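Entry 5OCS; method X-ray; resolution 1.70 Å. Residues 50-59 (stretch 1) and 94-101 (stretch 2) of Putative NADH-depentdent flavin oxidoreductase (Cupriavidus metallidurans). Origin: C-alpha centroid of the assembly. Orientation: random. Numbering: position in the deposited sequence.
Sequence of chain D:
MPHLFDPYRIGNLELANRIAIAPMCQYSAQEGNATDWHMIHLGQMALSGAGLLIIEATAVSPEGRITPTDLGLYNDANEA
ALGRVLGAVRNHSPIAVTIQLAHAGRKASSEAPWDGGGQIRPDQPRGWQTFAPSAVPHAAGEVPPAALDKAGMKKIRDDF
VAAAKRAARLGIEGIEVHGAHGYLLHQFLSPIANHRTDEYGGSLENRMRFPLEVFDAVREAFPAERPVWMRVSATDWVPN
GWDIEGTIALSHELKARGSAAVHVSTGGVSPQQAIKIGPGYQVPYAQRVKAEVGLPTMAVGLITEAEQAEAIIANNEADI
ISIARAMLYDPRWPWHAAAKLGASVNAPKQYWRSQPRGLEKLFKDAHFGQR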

# COMPACT_ATOMS: atom_id res chain seq x y z
N ALA D 50 -0.91 7.48 10.03
CA ALA D 50 -0.76 7.22 11.47
C ALA D 50 0.43 8.03 11.99
O ALA D 50 1.35 8.40 11.24
CB ALA D 50 -0.50 5.72 11.69
N GLY D 51 0.46 8.22 13.30
CA GLY D 51 1.56 8.89 13.93
C GLY D 51 2.83 8.10 14.09
O GLY D 51 3.94 8.65 13.99
N LEU D 52 2.67 6.79 14.29
CA LEU D 52 3.74 5.94 14.70
C LEU D 52 3.62 4.58 13.98
O LEU D 52 2.57 3.95 13.93
CB LEU D 52 3.64 5.75 16.22
CG LEU D 52 4.72 4.86 16.79
CD1 LEU D 52 6.15 5.39 16.58
CD2 LEU D 52 4.44 4.56 18.26
N LEU D 53 4.74 4.16 13.42
CA LEU D 53 4.84 2.81 12.87
C LEU D 53 5.80 2.03 13.76
O LEU D 53 6.91 2.51 14.09
CB LEU D 53 5.39 2.89 11.45
CG LEU D 53 5.85 1.57 10.82
CD1 LEU D 53 4.76 0.54 10.68
CD2 LEU D 53 6.47 1.87 9.47
N ILE D 54 5.42 0.81 14.15
CA ILE D 54 6.29 -0.07 14.89
C ILE D 54 6.52 -1.27 14.01
O ILE D 54 5.56 -2.02 13.77
CB ILE D 54 5.68 -0.55 16.22
CG1 ILE D 54 5.15 0.64 17.03
CG2 ILE D 54 6.73 -1.31 17.02
CD1 ILE D 54 4.44 0.28 18.33
N ILE D 55 7.77 -1.44 13.55
CA ILE D 55 8.15 -2.55 12.72
C ILE D 55 7.99 -3.86 13.52
O ILE D 55 8.21 -3.86 14.74
CB ILE D 55 9.59 -2.38 12.16
CG1 ILE D 55 9.63 -1.25 11.10
CG2 ILE D 55 10.12 -3.65 11.50
CD1 ILE D 55 11.00 -0.69 10.84
N GLU D 56 7.61 -4.93 12.82
CA GLU D 56 7.38 -6.23 13.39
C GLU D 56 8.52 -6.74 14.27
O GLU D 56 9.67 -6.31 14.16
CB GLU D 56 7.19 -7.27 12.28
CG GLU D 56 8.43 -7.57 11.48
CD GLU D 56 8.12 -8.36 10.21
OE1 GLU D 56 7.98 -9.61 10.29
OE2 GLU D 56 8.02 -7.72 9.15
N ALA D 57 8.19 -7.74 15.07
CA ALA D 57 9.16 -8.44 15.89
C ALA D 57 10.41 -8.79 15.10
O ALA D 57 10.39 -9.60 14.13
CB ALA D 57 8.54 -9.72 16.48
N THR D 58 11.52 -8.17 15.50
CA THR D 58 12.76 -8.32 14.82
C THR D 58 13.74 -9.07 15.72
O THR D 58 14.10 -8.59 16.79
CB THR D 58 13.28 -6.92 14.45
OG1 THR D 58 12.36 -6.35 13.49
CG2 THR D 58 14.67 -7.00 13.82
N ALA D 59 14.14 -10.26 15.26
CA ALA D 59 14.94 -11.19 16.04
C ALA D 59 16.33 -10.62 16.31
O ALA D 59 17.01 -10.12 15.41
CB ALA D 59 15.04 -12.53 15.32
N PRO D 94 6.48 11.26 6.53
CA PRO D 94 6.95 11.91 7.76
C PRO D 94 6.75 11.06 9.03
O PRO D 94 7.09 11.51 10.09
CB PRO D 94 6.03 13.13 7.87
CG PRO D 94 4.76 12.64 7.32
CD PRO D 94 5.07 11.62 6.24
N ILE D 95 6.24 9.84 8.90
CA ILE D 95 5.90 9.04 10.05
C ILE D 95 7.12 8.73 10.93
O ILE D 95 8.26 8.66 10.46
CB ILE D 95 5.20 7.72 9.62
CG1 ILE D 95 4.33 7.15 10.75
CG2 ILE D 95 6.23 6.71 9.09
CD1 ILE D 95 3.37 6.08 10.32
N ALA D 96 6.87 8.53 12.21
CA ALA D 96 7.90 8.07 13.12
C ALA D 96 8.04 6.57 12.98
O ALA D 96 7.03 5.88 13.01
CB ALA D 96 7.50 8.39 14.57
N VAL D 97 9.25 6.12 12.77
CA VAL D 97 9.54 4.72 12.52
C VAL D 97 10.29 4.17 13.71
O VAL D 97 11.36 4.64 14.01
CB VAL D 97 10.29 4.52 11.20
CG1 VAL D 97 10.55 3.06 10.97
CG2 VAL D 97 9.45 5.07 10.06
N THR D 98 9.73 3.12 14.33
CA THR D 98 10.32 2.45 15.48
C THR D 98 10.33 0.96 15.21
O THR D 98 9.74 0.48 14.22
CB THR D 98 9.52 2.76 16.77
OG1 THR D 98 8.16 2.29 16.65
CG2 THR D 98 9.51 4.32 16.97
N ILE D 99 10.94 0.18 16.09
CA ILE D 99 11.10 -1.24 15.84
C ILE D 99 10.92 -2.04 17.13
O ILE D 99 11.35 -1.62 18.19
CB ILE D 99 12.46 -1.55 15.19
CG1 ILE D 99 12.50 -2.98 14.63
CG2 ILE D 99 13.66 -1.25 16.13
CD1 ILE D 99 13.60 -3.16 13.61
N GLN D 100 10.29 -3.19 17.01
CA GLN D 100 10.13 -4.14 18.14
C GLN D 100 11.26 -5.15 18.09
O GLN D 100 11.41 -5.89 17.11
CB GLN D 100 8.78 -4.83 18.05
CG GLN D 100 8.49 -5.71 19.24
CD GLN D 100 7.26 -6.53 19.04
OE1 GLN D 100 7.24 -7.45 18.21
NE2 GLN D 100 6.23 -6.25 19.82
N LEU D 101 12.15 -5.12 19.09
CA LEU D 101 13.21 -6.09 19.17
C LEU D 101 12.70 -7.27 20.01
O LEU D 101 12.07 -7.07 21.06
CB LEU D 101 14.44 -5.47 19.78
CG LEU D 101 15.19 -4.42 18.98
CD1 LEU D 101 16.43 -4.01 19.77
CD2 LEU D 101 15.56 -4.89 17.57
O HOH W 1 5.36 -8.39 16.37

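Two parallel strands, 52-59 and 96-101, lie side by side and bury 739 Å² between the two stretches. Gln100, Ile95 and Thr98 have the most surface covered.

Ile95 precedes its strand, and its side chain points toward stretch 1. With both chi angles t, it reaches the start of the neighbouring strand. Ile95 CD1 lies 4.1 Å from Ala50 CB and 3.9 Å from Leu53 CB. The branched, apolar chain suits this buried place. Nearby, Ala96 N makes a weak hydrogen bond to Gly51 O (3.4 Å), and Leu53 N gives a nearly straight one to Ala96 O (2.9 Å).

Thr98 bonds through both backbone and side chain. Thr98 N and OG1 each donate to Leu53 O, both at 2.9 Å. The p rotamer brings the hydroxyl to that carbonyl, so this polar group is satisfied inside the protein. Thr98 CG2 packs 3.5 Å from Leu52 CD1. Thr98 O in turn accepts from Ile55 N at 2.8 Å.

Leu53, Val97, Ile55 and Ile99 lie on the face of the sheet opposite Leu52, Ala96, Ile54 and Thr98. Ile55 CD1 meets Val97 CG1 at 3.8 Å, and Ile55 CB meets Ile99 CG1 at 3.9 Å. These apolar chains fill the buried space and bring no polar group with them.

Gln100 sits at a beta bulge, where the register shifts by one between Ile55 and Thr58. Gln100 N donates to Ile55 O (3.2 Å), and Gln100 O accepts from Thr58 N (2.8 Å). The backbone ladder thus skips across the extra residue. From CA to CB the Gln100 side chain points toward stretch 1. The extended chain (chi1 and chi2 both t) carries its amide to Ala57, where Gln100 OE1 lies 3.1 Å from Ala57 CB. Its polar end is satisfied by a water and by a partner elsewhere in the structure. The O of water 1 donates to Gln100 OE1 (2.8 Å) and accepts from Ala57 N (3.2 Å), linking the strands. Thr58 OG1 donates to Glu56 O (2.8 Å), a bond within stretch 1 that bridges Ala57, inside the bulge.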